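Local coordinates for protein benzoylformate Decarboxylase (Polynucleobacter necessarius, PDB 4K9Q) that binds thiamine diphosphate and a magnesium ion and probably catalyses the decarboxylation of benzoylformate, at residues Gly438-Val443 and Lys489-Lys494; His448-Val453 and Glu510-Lys515; Ser495-Thr500 and Val519-Ile524. All blocks are in the same frame, centred on the assembly; numbering follows the deposited sequence. Where two conformers were deposited one is given.

Contact 1 of 3, residues Gly438-Val443 and Lys489-Lys494; sequences GIYTGV and KAYGAK
I439, Y440 and V443 of helix 438-445 meet Y491 and A493, which lie in the turn closing helix 484-490. That turn is a Schellman motif with G492 at the C' position, and the turn packs against the other helix without a hydrogen bond between the two segments. Y491 is the main intruder, its side chain crossing those of I439 and Y440 at about a right angle. The stem of Y491 comes first: its CB sits 3.8 Å from CG2 of I439, a methyl that is anti to the I439 backbone N. The ring then continues past Y440, where CD1 of Y491 comes within 3.6 Å of Y440 CB. Y440 in turn has CG anti to its own backbone N (chi1 -175°), and it meets Y491 mainly through CB. Both tyrosines end at the subunit boundary, the OH of Y440 bonding to P480 O and the OH of Y491 to Q433 OE1, both of the second subunit.

V443 packs against the backbone of the turn. Its CG2 lies 3.4 Å from the carbonyl O of Y491 and also touches A493 CB, while CG1 is 3.6 Å from G492 O. The CB of A493 bridges two methyls, being 3.9 Å from CG2 of I439 and equally far from CG2 of V443. G492 ends the helix with a positive phi of 90°, and its backbone N bonds to K489 O at 3.1 Å.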
ATOM      1  N   GLY A 438     -12.722 -10.031  27.213  1.00 10.51           N
ATOM      2  CA  GLY A 438     -13.731  -8.981  27.266  1.00  8.88           C
ATOM      3  C   GLY A 438     -14.592  -9.053  28.520  1.00  9.24           C
ATOM      4  O   GLY A 438     -15.097  -8.036  28.991  1.00  9.71           O
ATOM      5  N   ILE A 439     -14.775 -10.259  29.050  1.00  9.34           N
ATOM      6  CA  ILE A 439     -15.573 -10.442  30.265  1.00  9.07           C
ATOM      7  C   ILE A 439     -15.085  -9.535  31.395  1.00 10.29           C
ATOM      8  O   ILE A 439     -15.883  -8.956  32.142  1.00 10.40           O
ATOM      9  CB  ILE A 439     -15.540 -11.912  30.737  1.00 10.01           C
ATOM     10  CG1 ILE A 439     -16.144 -12.822  29.661  1.00  9.98           C
ATOM     11  CG2 ILE A 439     -16.298 -12.076  32.048  1.00 11.05           C
ATOM     12  CD1 ILE A 439     -15.989 -14.302  29.975  1.00 13.07           C
ATOM     13  N   TYR A 440     -13.767  -9.400  31.508  1.00  8.95           N
ATOM     14  CA  TYR A 440     -13.170  -8.579  32.547  1.00 10.75           C
ATOM     15  C   TYR A 440     -13.721  -7.159  32.528  1.00 10.96           C
ATOM     16  O   TYR A 440     -14.023  -6.585  33.570  1.00 11.63           O
ATOM     17  CB  TYR A 440     -11.654  -8.551  32.384  1.00 11.84           C
ATOM     18  CG  TYR A 440     -10.935  -7.806  33.490  1.00 10.01           C
ATOM     19  CD1 TYR A 440     -10.886  -8.324  34.786  1.00 12.13           C
ATOM     20  CD2 TYR A 440     -10.302  -6.595  33.242  1.00 10.17           C
ATOM     21  CE1 TYR A 440     -10.225  -7.646  35.803  1.00 12.21           C
ATOM     22  CE2 TYR A 440      -9.635  -5.914  34.247  1.00 11.42           C
ATOM     23  CZ  TYR A 440      -9.602  -6.440  35.522  1.00 12.81           C
ATOM     24  OH  TYR A 440      -8.930  -5.736  36.501  1.00 12.98           O
ATOM     25  N   THR A 441     -13.846  -6.584  31.339  1.00  9.42           N
ATOM     26  CA  THR A 441     -14.332  -5.212  31.231  1.00  8.92           C
ATOM     27  C   THR A 441     -15.787  -5.137  31.678  1.00 10.30           C
ATOM     28  O   THR A 441     -16.181  -4.199  32.370  1.00  9.64           O
ATOM     29  CB  THR A 441     -14.182  -4.679  29.796  1.00 10.72           C
ATOM     30  OG1 THR A 441     -12.795  -4.710  29.436  1.00  9.91           O
ATOM     31  CG2 THR A 441     -14.681  -3.237  29.712  1.00  8.34           C
ATOM     32  N   GLY A 442     -16.578  -6.127  31.285  1.00 10.01           N
ATOM     33  CA  GLY A 442     -17.956  -6.223  31.744  1.00  9.48           C
ATOM     34  C   GLY A 442     -18.028  -6.217  33.267  1.00 10.93           C
ATOM     35  O   GLY A 442     -18.802  -5.483  33.863  1.00 10.12           O
ATOM     36  N   VAL A 443     -17.223  -7.056  33.900  1.00 10.44           N
ATOM     37  CA  VAL A 443     -17.228  -7.149  35.358  1.00 10.49           C
ATOM     38  C   VAL A 443     -16.768  -5.838  36.009  1.00 11.92           C
ATOM     39  O   VAL A 443     -17.426  -5.315  36.914  1.00 12.78           O
ATOM     40  CB  VAL A 443     -16.375  -8.333  35.840  1.00  9.59           C
ATOM     41  CG1 VAL A 443     -16.299  -8.344  37.348  1.00 11.19           C
ATOM     42  CG2 VAL A 443     -16.991  -9.642  35.341  1.00 10.23           C
ATOM     43  N   LYS A 489     -15.284 -17.293  36.073  1.00 12.90           N
ATOM     44  CA  LYS A 489     -14.703 -17.057  37.393  1.00 13.89           C
ATOM     45  C   LYS A 489     -13.371 -16.312  37.286  1.00 12.58           C
ATOM     46  O   LYS A 489     -13.067 -15.429  38.092  1.00 13.75           O
ATOM     47  CB  LYS A 489     -14.517 -18.390  38.126  1.00 16.69           C
ATOM     48  CG  LYS A 489     -13.913 -18.271  39.517  1.00 19.88           C
ATOM     49  CD  LYS A 489     -13.741 -19.642  40.158  1.00 27.91           C
ATOM     50  CE  LYS A 489     -13.094 -19.536  41.534  1.00 31.44           C
ATOM     51  NZ  LYS A 489     -13.009 -20.863  42.222  1.00 40.21           N
ATOM     52  N   ALA A 490     -12.588 -16.660  36.273  1.00 12.33           N
ATOM     53  CA  ALA A 490     -11.275 -16.062  36.071  1.00 12.55           C
ATOM     54  C   ALA A 490     -11.350 -14.536  35.991  1.00 15.65           C
ATOM     55  O   ALA A 490     -10.453 -13.837  36.454  1.00 16.02           O
ATOM     56  CB  ALA A 490     -10.640 -16.626  34.801  1.00 15.30           C
ATOM     57  N   TYR A 491     -12.424 -14.024  35.398  1.00 11.85           N
ATOM     58  CA  TYR A 491     -12.560 -12.584  35.182  1.00 10.08           C
ATOM     59  C   TYR A 491     -13.559 -11.934  36.127  1.00 12.70           C
ATOM     60  O   TYR A 491     -13.877 -10.750  35.987  1.00 12.96           O
ATOM     61  CB  TYR A 491     -12.915 -12.296  33.726  1.00 10.58           C
ATOM     62  CG  TYR A 491     -11.791 -12.662  32.801  1.00 11.09           C
ATOM     63  CD1 TYR A 491     -10.574 -11.998  32.879  1.00 14.42           C
ATOM     64  CD2 TYR A 491     -11.927 -13.689  31.885  1.00 12.33           C
ATOM     65  CE1 TYR A 491      -9.525 -12.330  32.059  1.00 16.00           C
ATOM     66  CE2 TYR A 491     -10.876 -14.029  31.044  1.00 17.81           C
ATOM     67  CZ  TYR A 491      -9.682 -13.345  31.143  1.00 18.06           C
ATOM     68  OH  TYR A 491      -8.632 -13.674  30.319  1.00 22.75           O
ATOM     69  N   GLY A 492     -14.056 -12.721  37.077  1.00 11.59           N
ATOM     70  CA  GLY A 492     -14.898 -12.206  38.151  1.00 16.94           C
ATOM     71  C   GLY A 492     -16.399 -12.195  37.890  1.00 15.47           C
ATOM     72  O   GLY A 492     -17.163 -11.612  38.668  1.00 16.48           O
ATOM     73  N   ALA A 493     -16.835 -12.842  36.812  1.00 13.74           N
ATOM     74  CA  ALA A 493     -18.263 -12.908  36.507  1.00 11.43           C
ATOM     75  C   ALA A 493     -18.979 -13.955  37.356  1.00 13.49           C
ATOM     76  O   ALA A 493     -18.367 -14.933  37.796  1.00 14.16           O
ATOM     77  CB  ALA A 493     -18.483 -13.205  35.021  1.00 12.12           C
ATOM     78  N   LYS A 494     -20.270 -13.738  37.601  1.00 12.33           N
ATOM     79  CA  LYS A 494     -21.128 -14.797  38.122  1.00 12.69           C
ATOM     80  C   LYS A 494     -21.109 -15.871  37.049  1.00 16.44           C
ATOM     81  O   LYS A 494     -21.323 -15.578  35.871  1.00 21.27           O
ATOM     82  CB  LYS A 494     -22.554 -14.289  38.335  1.00 17.41           C
ATOM     83  CG  LYS A 494     -22.699 -13.306  39.463  1.00 23.28           C
ATOM     84  CD  LYS A 494     -22.283 -13.922  40.787  1.00 29.79           C
ATOM     85  CE  LYS A 494     -22.618 -12.994  41.948  1.00 37.52           C
ATOM     86  NZ  LYS A 494     -24.086 -12.717  42.003  1.00 33.74           N
TER

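Contact 2 of 3, residues His448-Val453 and Glu510-Lys515; sequences HVIYVV and EALSFK
With chi1 at -164°, H448 holds CG anti to its backbone N, and its ring reaches the end of helix 501-513; in I450, CG1 lies anti to the carbonyl carbon and chi2 of 170° extends CD1 toward A511 and L512. The imidazole meets the last helical turn with its edge and the following loop with one face. At the edge, NE2 of H448 donates to A511 O at 2.9 Å, the oxygen lying near the ring plane and the N-H...O angle being 159°. A511 O also accepts from F514 N, so two donors grip it. Beside it, CE1 of H448 approaches L512 O at 3.1 Å. Over one face lies K515, whose CA makes a CH-pi contact 4.1 Å from the ring centroid. F514 O is on that face too, close to NE2 but too poorly angled to be bonded.

Here the last turn of a helix in a beta-alpha-beta unit packs on the start of strand 449-455 of the parallel sheet. Replacing H448 by a leucine would probably leave A511 O without its side-chain donor and K515 CA without an aromatic face to rest on. Further along the strand, CD1 of I450 packs 3.8 Å from A511 CB and 3.7 Å from L512 CD2. K515 bends at chi2 and chi3, and its NZ bonds to K446 O.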
ATOM      1  N   HIS A 448     -24.536  -4.795  32.753  1.00 11.25           N
ATOM      2  CA  HIS A 448     -25.514  -5.866  32.872  1.00 11.42           C
ATOM      3  C   HIS A 448     -25.522  -6.662  31.571  1.00 11.45           C
ATOM      4  O   HIS A 448     -26.198  -6.300  30.604  1.00 10.42           O
ATOM      5  CB  HIS A 448     -26.900  -5.308  33.179  1.00 12.37           C
ATOM      6  CG  HIS A 448     -27.863  -6.341  33.675  1.00 13.88           C
ATOM      7  ND1 HIS A 448     -29.156  -6.038  34.043  1.00 16.15           N
ATOM      8  CD2 HIS A 448     -27.721  -7.676  33.860  1.00 13.68           C
ATOM      9  CE1 HIS A 448     -29.769  -7.141  34.432  1.00 13.41           C
ATOM     10  NE2 HIS A 448     -28.918  -8.149  34.336  1.00 13.87           N
ATOM     11  N   VAL A 449     -24.733  -7.733  31.559  1.00  9.00           N
ATOM     12  CA  VAL A 449     -24.541  -8.553  30.373  1.00  9.36           C
ATOM     13  C   VAL A 449     -24.641 -10.000  30.793  1.00 11.48           C
ATOM     14  O   VAL A 449     -24.012 -10.413  31.765  1.00 11.41           O
ATOM     15  CB  VAL A 449     -23.144  -8.311  29.736  1.00 10.41           C
ATOM     16  CG1 VAL A 449     -22.930  -9.245  28.536  1.00 10.01           C
ATOM     17  CG2 VAL A 449     -22.976  -6.849  29.319  1.00 10.15           C
ATOM     18  N   ILE A 450     -25.425 -10.770  30.053  1.00  9.69           N
ATOM     19  CA  ILE A 450     -25.667 -12.160  30.390  1.00  9.79           C
ATOM     20  C   ILE A 450     -25.215 -13.022  29.229  1.00 10.84           C
ATOM     21  O   ILE A 450     -25.834 -13.011  28.152  1.00 12.47           O
ATOM     22  CB  ILE A 450     -27.166 -12.410  30.649  1.00 11.50           C
ATOM     23  CG1 ILE A 450     -27.665 -11.505  31.779  1.00 11.04           C
ATOM     24  CG2 ILE A 450     -27.421 -13.882  30.990  1.00 10.95           C
ATOM     25  CD1 ILE A 450     -29.163 -11.514  31.936  1.00 13.30           C
ATOM     26  N   TYR A 451     -24.119 -13.747  29.428  1.00  9.76           N
ATOM     27  CA  TYR A 451     -23.608 -14.628  28.392  1.00 11.42           C
ATOM     28  C   TYR A 451     -24.200 -16.006  28.570  1.00 14.15           C
ATOM     29  O   TYR A 451     -24.002 -16.636  29.605  1.00 13.96           O
ATOM     30  CB  TYR A 451     -22.086 -14.728  28.470  1.00 10.40           C
ATOM     31  CG  TYR A 451     -21.381 -13.437  28.169  1.00 11.57           C
ATOM     32  CD1 TYR A 451     -20.738 -12.718  29.173  1.00 11.82           C
ATOM     33  CD2 TYR A 451     -21.351 -12.937  26.870  1.00 10.58           C
ATOM     34  CE1 TYR A 451     -20.078 -11.533  28.894  1.00 10.83           C
ATOM     35  CE2 TYR A 451     -20.700 -11.744  26.581  1.00  9.87           C
ATOM     36  CZ  TYR A 451     -20.066 -11.051  27.596  1.00 11.61           C
ATOM     37  OH  TYR A 451     -19.410  -9.875  27.312  1.00 12.34           O
ATOM     38  N   VAL A 452     -24.937 -16.471  27.565  1.00 10.13           N
ATOM     39  CA  VAL A 452     -25.425 -17.841  27.567  1.00  9.39           C
ATOM     40  C   VAL A 452     -24.583 -18.613  26.566  1.00 11.32           C
ATOM     41  O   VAL A 452     -24.635 -18.340  25.359  1.00 11.09           O
ATOM     42  CB  VAL A 452     -26.917 -17.933  27.195  1.00 11.59           C
ATOM     43  CG1 VAL A 452     -27.398 -19.381  27.270  1.00 11.09           C
ATOM     44  CG2 VAL A 452     -27.745 -17.052  28.132  1.00 15.36           C
ATOM     45  N   VAL A 453     -23.791 -19.554  27.066  1.00 11.21           N
ATOM     46  CA  VAL A 453     -22.859 -20.291  26.219  1.00  9.70           C
ATOM     47  C   VAL A 453     -23.409 -21.667  25.857  1.00 13.38           C
ATOM     48  O   VAL A 453     -23.652 -22.505  26.729  1.00 12.89           O
ATOM     49  CB  VAL A 453     -21.482 -20.466  26.898  1.00 11.42           C
ATOM     50  CG1 VAL A 453     -20.501 -21.163  25.942  1.00 15.48           C
ATOM     51  CG2 VAL A 453     -20.931 -19.136  27.356  1.00 11.12           C
ATOM     52  N   GLU A 510     -32.193 -15.306  37.622  1.00 12.35           N
ATOM     53  CA  GLU A 510     -31.216 -14.747  38.549  1.00 15.08           C
ATOM     54  C   GLU A 510     -30.290 -13.742  37.850  1.00 15.51           C
ATOM     55  O   GLU A 510     -30.053 -12.647  38.357  1.00 13.10           O
ATOM     56  CB  GLU A 510     -30.400 -15.856  39.208  1.00 15.74           C
ATOM     57  CG  GLU A 510     -29.356 -15.344  40.196  1.00 20.58           C
ATOM     58  CD  GLU A 510     -28.803 -16.441  41.085  0.24 24.58           C
ATOM     59  OE1 GLU A 510     -29.503 -17.458  41.284  0.66 29.54           O
ATOM     60  OE2 GLU A 510     -27.666 -16.287  41.584  0.48 26.58           O
ATOM     61  N   ALA A 511     -29.776 -14.108  36.680  1.00 14.30           N
ATOM     62  CA  ALA A 511     -28.892 -13.201  35.951  1.00 12.32           C
ATOM     63  C   ALA A 511     -29.636 -11.912  35.551  1.00 13.17           C
ATOM     64  O   ALA A 511     -29.070 -10.820  35.578  1.00 13.07           O
ATOM     65  CB  ALA A 511     -28.291 -13.899  34.733  1.00 11.92           C
ATOM     66  N   LEU A 512     -30.915 -12.035  35.196  1.00 12.61           N
ATOM     67  CA  LEU A 512     -31.719 -10.861  34.861  1.00 14.39           C
ATOM     68  C   LEU A 512     -31.908  -9.919  36.051  1.00 15.75           C
ATOM     69  O   LEU A 512     -32.048  -8.714  35.872  1.00 17.55           O
ATOM     70  CB  LEU A 512     -33.076 -11.275  34.285  1.00 16.08           C
ATOM     71  CG  LEU A 512     -33.038 -11.808  32.846  1.00 15.61           C
ATOM     72  CD1 LEU A 512     -34.325 -12.567  32.545  1.00 15.83           C
ATOM     73  CD2 LEU A 512     -32.817 -10.684  31.843  1.00 16.32           C
ATOM     74  N   SER A 513     -31.905 -10.471  37.264  1.00 15.87           N
ATOM     75  CA  SER A 513     -32.076  -9.662  38.471  1.00 16.77           C
ATOM     76  C   SER A 513     -30.755  -9.113  39.012  1.00 18.67           C
ATOM     77  O   SER A 513     -30.745  -8.287  39.931  1.00 19.37           O
ATOM     78  CB  SER A 513     -32.754 -10.490  39.561  1.00 20.28           C
ATOM     79  OG  SER A 513     -31.820 -11.368  40.170  1.00 24.75           O
ATOM     80  N   PHE A 514     -29.644  -9.590  38.460  1.00 16.57           N
ATOM     81  CA  PHE A 514     -28.312  -9.196  38.923  1.00 15.51           C
ATOM     82  C   PHE A 514     -27.699  -8.187  37.955  1.00 17.75           C
ATOM     83  O   PHE A 514     -27.399  -8.523  36.805  1.00 14.96           O
ATOM     84  CB  PHE A 514     -27.417 -10.442  39.048  1.00 14.86           C
ATOM     85  CG  PHE A 514     -25.978 -10.134  39.387  1.00 17.18           C
ATOM     86  CD1 PHE A 514     -25.616  -9.737  40.667  1.00 21.76           C
ATOM     87  CD2 PHE A 514     -24.986 -10.261  38.433  1.00 16.88           C
ATOM     88  CE1 PHE A 514     -24.299  -9.452  40.975  1.00 21.72           C
ATOM     89  CE2 PHE A 514     -23.664  -9.983  38.741  1.00 18.36           C
ATOM     90  CZ  PHE A 514     -23.322  -9.573  40.013  1.00 21.70           C
ATOM     91  N   LYS A 515     -27.524  -6.950  38.420  1.00 14.96           N
ATOM     92  CA  LYS A 515     -26.971  -5.885  37.593  1.00 14.23           C
ATOM     93  C   LYS A 515     -25.450  -6.022  37.532  1.00 16.98           C
ATOM     94  O   LYS A 515     -24.710  -5.395  38.303  1.00 16.60           O
ATOM     95  CB  LYS A 515     -27.379  -4.513  38.133  1.00 15.81           C
ATOM     96  CG  LYS A 515     -27.493  -3.431  37.077  1.00 24.08           C
ATOM     97  CD  LYS A 515     -26.144  -3.045  36.464  1.00 26.54           C
ATOM     98  CE  LYS A 515     -25.381  -2.055  37.343  1.00 31.71           C
ATOM     99  NZ  LYS A 515     -24.324  -1.315  36.576  1.00 29.58           N
TER

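Contact 3 of 3, residues Ser495-Thr500 and Val519-Ile524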
ATOM      1  N   SER A 495     -20.826 -17.108  37.427  1.00 14.05           N
ATOM      2  CA  SER A 495     -20.594 -18.159  36.446  0.50 13.06           C
ATOM      3  C   SER A 495     -21.077 -19.517  36.953  1.00 14.58           C
ATOM      4  O   SER A 495     -20.745 -19.918  38.071  1.00 15.30           O
ATOM      5  CB  SER A 495     -19.093 -18.223  36.142  0.50 14.02           C
ATOM      6  OG  SER A 495     -18.806 -19.060  35.041  0.50 11.36           O
ATOM      7  N   LEU A 496     -21.840 -20.229  36.138  1.00 10.25           N
ATOM      8  CA  LEU A 496     -22.264 -21.571  36.509  1.00 13.05           C
ATOM      9  C   LEU A 496     -22.699 -22.355  35.289  1.00 13.56           C
ATOM     10  O   LEU A 496     -22.988 -21.785  34.229  1.00 14.42           O
ATOM     11  CB  LEU A 496     -23.403 -21.529  37.527  1.00 17.06           C
ATOM     12  CG  LEU A 496     -24.799 -21.310  36.950  1.00 18.11           C
ATOM     13  CD1 LEU A 496     -25.879 -21.717  37.960  1.00 21.10           C
ATOM     14  CD2 LEU A 496     -24.941 -19.867  36.546  1.00 20.33           C
ATOM     15  N   LYS A 497     -22.735 -23.670  35.451  1.00 12.59           N
ATOM     16  CA  LYS A 497     -23.200 -24.579  34.418  1.00 11.93           C
ATOM     17  C   LYS A 497     -24.561 -25.145  34.810  1.00 11.87           C
ATOM     18  O   LYS A 497     -24.770 -25.530  35.968  1.00 18.05           O
ATOM     19  CB  LYS A 497     -22.187 -25.708  34.258  1.00 16.62           C
ATOM     20  CG  LYS A 497     -22.505 -26.702  33.154  1.00 18.80           C
ATOM     21  CD  LYS A 497     -21.292 -27.606  32.915  1.00 21.02           C
ATOM     22  CE  LYS A 497     -21.574 -28.678  31.889  1.00 34.21           C
ATOM     23  NZ  LYS A 497     -20.455 -29.660  31.793  1.00 48.66           N
ATOM     24  N   VAL A 498     -25.489 -25.186  33.862  1.00 10.48           N
ATOM     25  CA  VAL A 498     -26.823 -25.738  34.126  1.00 12.59           C
ATOM     26  C   VAL A 498     -27.000 -27.028  33.331  1.00 18.20           C
ATOM     27  O   VAL A 498     -26.486 -27.144  32.229  1.00 16.27           O
ATOM     28  CB  VAL A 498     -27.940 -24.722  33.810  1.00 12.50           C
ATOM     29  CG1 VAL A 498     -27.822 -23.489  34.723  1.00 13.50           C
ATOM     30  CG2 VAL A 498     -27.899 -24.304  32.344  1.00 16.24           C
ATOM     31  N   GLU A 499     -27.711 -28.001  33.894  1.00 13.96           N
ATOM     32  CA  GLU A 499     -27.849 -29.302  33.233  1.00 16.27           C
ATOM     33  C   GLU A 499     -29.284 -29.634  32.839  1.00 19.24           C
ATOM     34  O   GLU A 499     -29.528 -30.647  32.182  1.00 18.59           O
ATOM     35  CB  GLU A 499     -27.293 -30.424  34.118  1.00 23.83           C
ATOM     36  CG  GLU A 499     -25.802 -30.318  34.428  1.00 22.28           C
ATOM     37  CD  GLU A 499     -24.922 -30.714  33.255  1.00 29.93           C
ATOM     38  OE1 GLU A 499     -25.454 -31.225  32.246  1.00 29.81           O
ATOM     39  OE2 GLU A 499     -23.692 -30.512  33.338  1.00 33.95           O
ATOM     40  N   THR A 500     -30.234 -28.805  33.263  1.00 13.76           N
ATOM     41  CA  THR A 500     -31.630 -28.997  32.863  1.00 14.98           C
ATOM     42  C   THR A 500     -32.256 -27.678  32.465  1.00 13.88           C
ATOM     43  O   THR A 500     -31.747 -26.611  32.815  1.00 13.10           O
ATOM     44  CB  THR A 500     -32.500 -29.574  34.005  1.00 16.50           C
ATOM     45  OG1 THR A 500     -32.675 -28.584  35.027  1.00 16.57           O
ATOM     46  CG2 THR A 500     -31.879 -30.845  34.600  1.00 20.78           C
ATOM     47  N   VAL A 519     -22.196 -15.502  33.413  1.00 11.05           N
ATOM     48  CA  VAL A 519     -21.984 -16.539  32.412  1.00 12.03           C
ATOM     49  C   VAL A 519     -22.797 -17.776  32.787  1.00 12.67           C
ATOM     50  O   VAL A 519     -22.681 -18.300  33.899  1.00 13.02           O
ATOM     51  CB  VAL A 519     -20.489 -16.902  32.285  1.00 12.72           C
ATOM     52  CG1 VAL A 519     -20.281 -18.050  31.302  1.00 12.77           C
ATOM     53  CG2 VAL A 519     -19.697 -15.680  31.855  1.00  8.83           C
ATOM     54  N   ILE A 520     -23.635 -18.220  31.861  1.00 10.34           N
ATOM     55  CA  ILE A 520     -24.438 -19.421  32.050  1.00 11.08           C
ATOM     56  C   ILE A 520     -24.047 -20.430  30.980  1.00 13.74           C
ATOM     57  O   ILE A 520     -24.264 -20.197  29.795  1.00 12.15           O
ATOM     58  CB  ILE A 520     -25.938 -19.099  31.947  1.00 10.48           C
ATOM     59  CG1 ILE A 520     -26.299 -18.024  32.977  1.00 11.45           C
ATOM     60  CG2 ILE A 520     -26.779 -20.364  32.133  1.00 15.04           C
ATOM     61  CD1 ILE A 520     -27.730 -17.526  32.900  1.00 13.76           C
ATOM     62  N   VAL A 521     -23.460 -21.545  31.398  1.00 10.69           N
ATOM     63  CA  VAL A 521     -22.989 -22.548  30.449  1.00  8.69           C
ATOM     64  C   VAL A 521     -24.049 -23.642  30.305  1.00 13.72           C
ATOM     65  O   VAL A 521     -24.488 -24.231  31.299  1.00 12.68           O
ATOM     66  CB  VAL A 521     -21.626 -23.143  30.901  1.00 11.91           C
ATOM     67  CG1 VAL A 521     -21.112 -24.158  29.881  1.00 11.66           C
ATOM     68  CG2 VAL A 521     -20.604 -22.019  31.140  1.00 11.08           C
ATOM     69  N   VAL A 522     -24.472 -23.889  29.069  1.00 11.72           N
ATOM     70  CA  VAL A 522     -25.506 -24.866  28.777  1.00 12.25           C
ATOM     71  C   VAL A 522     -24.945 -25.959  27.865  1.00 12.45           C
ATOM     72  O   VAL A 522     -24.678 -25.716  26.688  1.00 12.59           O
ATOM     73  CB  VAL A 522     -26.708 -24.205  28.076  1.00 13.41           C
ATOM     74  CG1 VAL A 522     -27.877 -25.199  27.982  1.00 15.01           C
ATOM     75  CG2 VAL A 522     -27.121 -22.932  28.809  1.00 15.21           C
ATOM     76  N   PRO A 523     -24.731 -27.166  28.409  1.00 13.92           N
ATOM     77  CA  PRO A 523     -24.318 -28.270  27.538  1.00 13.30           C
ATOM     78  C   PRO A 523     -25.463 -28.644  26.602  1.00 13.16           C
ATOM     79  O   PRO A 523     -26.602 -28.807  27.058  1.00 15.57           O
ATOM     80  CB  PRO A 523     -24.048 -29.421  28.515  1.00 16.48           C
ATOM     81  CG  PRO A 523     -24.039 -28.817  29.872  1.00 22.22           C
ATOM     82  CD  PRO A 523     -24.872 -27.579  29.813  1.00 18.00           C
ATOM     83  N   ILE A 524     -25.181 -28.760  25.308  1.00 10.55           N
ATOM     84  CA  ILE A 524     -26.205 -29.143  24.353  1.00 11.71           C
ATOM     85  C   ILE A 524     -25.745 -30.340  23.541  1.00 12.88           C
ATOM     86  O   ILE A 524     -24.566 -30.712  23.567  1.00 14.38           O
ATOM     87  CB  ILE A 524     -26.585 -27.980  23.404  1.00 11.61           C
ATOM     88  CG1 ILE A 524     -25.350 -27.469  22.650  1.00 14.05           C
ATOM     89  CG2 ILE A 524     -27.258 -26.852  24.202  1.00 14.08           C
ATOM     90  CD1 ILE A 524     -25.679 -26.570  21.459  1.00 12.54           C
TER
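V498 and two residues of the neighbouring strand, I520 and V522, form the apolar centre of this pair. One methyl does most of the touching: CG2 of V498 lies 4.1 Å from I520 CG2 and 3.9 Å from V522 CG2. It occupies the crowded position between backbone N and carbonyl carbon, as chi1 of -63° places CG1 beside the N. L496 adds a looser contact, its CD2 being 4.2 Å from CG1 of I520.

Outward from this centre, the backbones form a parallel ladder with their strand directions 14° apart. L496 N donates to V519 O at 3.1 Å, V521 N to L496 O at 2.9 Å, and V498 N to V521 O at 2.9 Å. Each of the three acceptors also receives a CA-H...O contact, from S495, I520 and K497 respectively. The ladder then stops at P523, which has no N-H to offer: V498 O, buried and without a polar partner, meets its CD at a tight 2.9 Å. At the exposed edge, within the 495-500 segment itself, a long salt bridge joins E499 OE2 to K497 NZ at 3.7 Å.

The two strands belong to a beta-alpha-beta unit whose helix 501-513, N-capped by T500, packs on V498 and I520. Helix 484-490 touches K497 and V521. Strand 449-455 flanks strand 517-523, and strand 494-497 is the outermost on this side of the sheet within the chain.

All three contacts fall within the C-terminal thiamine-diphosphate-binding domain and gather on one half of its parallel sheet, where strands 449-455, 517-523 and 494-497 are successive neighbours out to the edge strand 494-497. Centres are about 12 Å apart for contacts 1 and 2, 13 Å for contacts 2 and 3, and 16 Å for contacts 1 and 3. Along the chain, contacts 1 and 2 interleave, as do contacts 2 and 3, whereas contact 1 closes before contact 3 opens. Contact 1 runs up to the subunit boundary, contact 2 joins helix to sheet, and contact 3 joins strand to strand. Together they tie residues distant in sequence into the layered framework that also carries the magnesium-binding D429 and N456.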